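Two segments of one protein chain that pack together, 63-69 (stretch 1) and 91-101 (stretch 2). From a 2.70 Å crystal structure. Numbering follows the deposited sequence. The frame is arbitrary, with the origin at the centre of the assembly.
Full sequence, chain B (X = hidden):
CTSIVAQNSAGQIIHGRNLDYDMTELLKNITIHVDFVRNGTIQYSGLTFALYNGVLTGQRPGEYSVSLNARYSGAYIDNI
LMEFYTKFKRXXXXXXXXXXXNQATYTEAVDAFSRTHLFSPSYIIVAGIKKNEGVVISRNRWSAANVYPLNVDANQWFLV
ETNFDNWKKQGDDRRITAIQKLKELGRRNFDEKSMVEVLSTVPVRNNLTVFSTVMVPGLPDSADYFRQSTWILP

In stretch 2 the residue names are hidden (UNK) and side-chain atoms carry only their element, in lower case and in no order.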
# COMPACT_ATOMS: atom_id res chain seq x y z
N GLU B 63 -12.73 -9.89 7.18
CA GLU B 63 -12.09 -9.65 8.47
C GLU B 63 -11.54 -8.23 8.58
O GLU B 63 -11.93 -7.50 9.49
CB GLU B 63 -10.99 -10.69 8.70
CG GLU B 63 -11.51 -12.13 8.69
CD GLU B 63 -12.40 -12.45 9.90
OE1 GLU B 63 -12.49 -11.62 10.83
OE2 GLU B 63 -13.02 -13.53 9.91
N TYR B 64 -10.62 -7.83 7.70
CA TYR B 64 -10.06 -6.49 7.80
C TYR B 64 -9.39 -6.12 6.48
O TYR B 64 -9.09 -6.98 5.65
CB TYR B 64 -9.04 -6.38 8.93
CG TYR B 64 -7.83 -7.27 8.74
CD1 TYR B 64 -6.66 -6.76 8.18
CD2 TYR B 64 -7.85 -8.60 9.12
CE1 TYR B 64 -5.55 -7.56 8.00
CE2 TYR B 64 -6.74 -9.40 8.95
CZ TYR B 64 -5.59 -8.88 8.39
OH TYR B 64 -4.49 -9.67 8.21
N SER B 65 -9.15 -4.82 6.32
CA SER B 65 -8.39 -4.29 5.20
C SER B 65 -7.31 -3.35 5.73
O SER B 65 -7.42 -2.81 6.83
CB SER B 65 -9.31 -3.57 4.19
OG SER B 65 -10.01 -2.51 4.81
N VAL B 66 -6.26 -3.18 4.93
CA VAL B 66 -5.10 -2.40 5.35
C VAL B 66 -4.56 -1.62 4.17
O VAL B 66 -4.63 -2.07 3.02
CB VAL B 66 -4.00 -3.30 5.96
CG1 VAL B 66 -3.56 -4.34 4.96
CG2 VAL B 66 -2.83 -2.46 6.42
N SER B 67 -4.05 -0.43 4.46
CA SER B 67 -3.30 0.37 3.49
C SER B 67 -2.17 1.10 4.21
O SER B 67 -2.32 1.52 5.36
CB SER B 67 -4.20 1.39 2.77
OG SER B 67 -4.62 2.43 3.64
N LEU B 68 -1.05 1.26 3.52
CA LEU B 68 0.13 1.90 4.10
C LEU B 68 0.43 3.20 3.36
O LEU B 68 0.49 3.22 2.13
CB LEU B 68 1.35 0.97 4.03
CG LEU B 68 2.61 1.54 4.67
CD1 LEU B 68 3.28 0.50 5.55
CD2 LEU B 68 3.56 2.04 3.60
N ASN B 69 0.61 4.27 4.13
CA ASN B 69 1.07 5.55 3.61
C ASN B 69 2.50 5.79 4.06
O ASN B 69 2.83 5.62 5.24
CB ASN B 69 0.18 6.70 4.10
CG ASN B 69 -1.25 6.60 3.60
OD1 ASN B 69 -1.65 5.58 3.03
ND2 ASN B 69 -2.02 7.66 3.81
N UNK B 91 11.66 -5.31 5.46
CA UNK B 91 10.97 -4.89 4.23
C UNK B 91 9.47 -4.69 4.45
O UNK B 91 8.77 -5.58 4.93
c UNK B 91 11.27 -6.03 3.26
c UNK B 91 12.54 -6.47 5.23
c UNK B 91 12.57 -6.57 3.73
N UNK B 92 8.99 -3.50 4.08
CA UNK B 92 7.66 -3.06 4.49
C UNK B 92 6.58 -3.84 3.74
O UNK B 92 5.64 -4.37 4.36
c UNK B 92 8.43 -0.80 5.25
c UNK B 92 6.08 -1.10 4.45
c UNK B 92 7.52 -1.55 4.28
N UNK B 93 6.67 -3.90 2.41
CA UNK B 93 5.58 -4.50 1.64
C UNK B 93 5.40 -5.98 1.98
O UNK B 93 4.28 -6.49 1.94
o UNK B 93 6.88 -5.17 -0.30
c UNK B 93 5.83 -4.34 0.14
N UNK B 94 6.49 -6.67 2.31
CA UNK B 94 6.39 -8.09 2.63
C UNK B 94 5.96 -8.31 4.07
O UNK B 94 5.34 -9.34 4.37
c UNK B 94 8.14 -8.64 0.91
c UNK B 94 7.72 -8.77 2.34
c UNK B 94 7.63 -9.50 -0.06
c UNK B 94 8.86 -8.35 -1.75
c UNK B 94 9.36 -7.49 -0.80
c UNK B 94 8.00 -9.36 -1.39
c UNK B 94 8.99 -7.63 0.52
N UNK B 95 6.24 -7.36 4.95
CA UNK B 95 5.69 -7.44 6.29
C UNK B 95 4.17 -7.34 6.25
O UNK B 95 3.47 -8.11 6.91
c UNK B 95 6.65 -7.03 9.54
c UNK B 95 4.29 -5.90 10.35
c UNK B 95 6.28 -6.33 7.17
c UNK B 95 6.28 -7.10 10.86
c UNK B 95 4.67 -5.83 9.03
c UNK B 95 5.86 -6.40 8.61
c UNK B 95 5.10 -6.53 11.27
N UNK B 96 3.65 -6.40 5.44
CA UNK B 96 2.20 -6.25 5.29
C UNK B 96 1.59 -7.54 4.75
O UNK B 96 0.57 -8.03 5.26
c UNK B 96 2.54 -3.77 4.89
c UNK B 96 0.35 -4.87 4.28
c UNK B 96 1.86 -5.05 4.39
c UNK B 96 2.06 -3.28 6.24
N UNK B 97 2.18 -8.09 3.69
CA UNK B 97 1.64 -9.31 3.10
C UNK B 97 1.67 -10.45 4.10
O UNK B 97 0.74 -11.26 4.16
c UNK B 97 2.43 -9.68 1.84
c UNK B 97 1.97 -10.96 1.18
c UNK B 97 3.26 -13.16 -1.55
n UNK B 97 4.18 -12.45 -2.20
c UNK B 97 2.79 -11.26 -0.06
n UNK B 97 2.60 -12.62 -0.53
n UNK B 97 3.02 -14.42 -1.91
N UNK B 98 2.73 -10.53 4.90
CA UNK B 98 2.82 -11.59 5.91
C UNK B 98 1.72 -11.46 6.94
O UNK B 98 1.20 -12.46 7.44
o UNK B 98 4.26 -12.34 8.81
c UNK B 98 4.38 -12.64 7.60
c UNK B 98 4.20 -11.55 6.57
o UNK B 98 4.65 -13.80 7.21
N UNK B 99 1.36 -10.22 7.30
CA UNK B 99 0.26 -10.03 8.24
C UNK B 99 -1.06 -10.47 7.62
O UNK B 99 -1.88 -11.13 8.27
c UNK B 99 -1.05 -8.29 9.54
c UNK B 99 1.45 -8.20 9.48
c UNK B 99 0.20 -8.56 8.70
N UNK B 100 -1.29 -10.13 6.35
CA UNK B 100 -2.51 -10.55 5.67
C UNK B 100 -2.61 -12.06 5.59
O UNK B 100 -3.72 -12.61 5.56
c UNK B 100 -2.67 -7.98 2.71
c UNK B 100 -2.57 -9.95 4.26
c UNK B 100 -4.29 -8.18 4.61
c UNK B 100 -2.88 -8.46 4.14
N UNK B 101 -1.48 -12.76 5.57
CA UNK B 101 -1.47 -14.20 5.40
C UNK B 101 -1.61 -14.96 6.72
O UNK B 101 -2.19 -16.05 6.73
o UNK B 101 1.01 -15.76 2.23
o UNK B 101 1.73 -17.34 3.56
c UNK B 101 0.94 -16.42 3.28
c UNK B 101 -0.18 -16.11 4.27
c UNK B 101 -0.19 -14.64 4.69

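Position 91 carries three carbons that close a ring onto its own backbone N, the mark of proline; P91 sits at the N-cap of the helix, beyond reach of stretch 1, and its O accepts a hydrogen bond from the backbone N of position 95 at 3.1 Å. Position 92 has one carbon bearing two more, a β-branched side chain of three carbons pointing toward the strand. One of its methyls lies close to L68, and the residue is valine: V92 CG1 is 3.4 Å from L68 CD1, a tight apolar contact.

At position 93 a single carbon leads to one oxygen, and no atom of the side chain comes near stretch 1; this is serine, S93. Position 94 shows one carbon followed by a ring of six carbons with no oxygen attached, hence phenylalanine, and F94 is out of reach of the strand. The same set of atoms recurs at position 95, making F95 a second phenylalanine, also without contact.

Position 96 has four carbons, forked at the first, with one arm two carbons long. The side chain is directed toward the strand, its short arm lying against V66 and the end of its long arm against L68; this is isoleucine. I96 CG2 lies 4.0 Å from V66 CG1, while I96 CD1 lies 4.0 Å from L68 CD1, so the two arms of this side chain touch successive inward-facing residues.

Three carbons, a nitrogen and then a carbon carrying two more nitrogens make position 97 arginine; R97 points away, and its guanidinium is hydrogen-bonded elsewhere in the structure. Position 98 has two carbons, the second with two oxygens: aspartate, D98, exposed and out of reach.

Position 99 again has one carbon carrying two; one of its methyls and its backbone O lie near Y64 OH, and this is valine. V99 CG1 approaches Y64 OH at 3.9 Å; V99 O is nearer, 3.0 Å from Y64 OH at the ring edge, but the angle is too poor for a hydrogen bond. Position 100 has four carbons forked at the second, and one of its end methyls packs against both Y64 and V66; this is leucine. L100 CD2 packs 3.7 Å from Y64 CE1 and 3.9 Å from V66 CG1. At position 101, three carbons, the third with two oxygens, give glutamate; E101 points away.

Helix and strand run almost exactly antiparallel, at 177°, with axes 10.3 Å apart at closest approach. V92, I96 and V99 point toward the strand, and L100 bends its end inward, meeting Y64, V66 and L68, while S65 and S67 point away. No hydrogen bond crosses the interface: apolar side-chain packing dominates this contact, which buries 323 Å².

Stretch 2 91-101: PVSFFIRDVLE
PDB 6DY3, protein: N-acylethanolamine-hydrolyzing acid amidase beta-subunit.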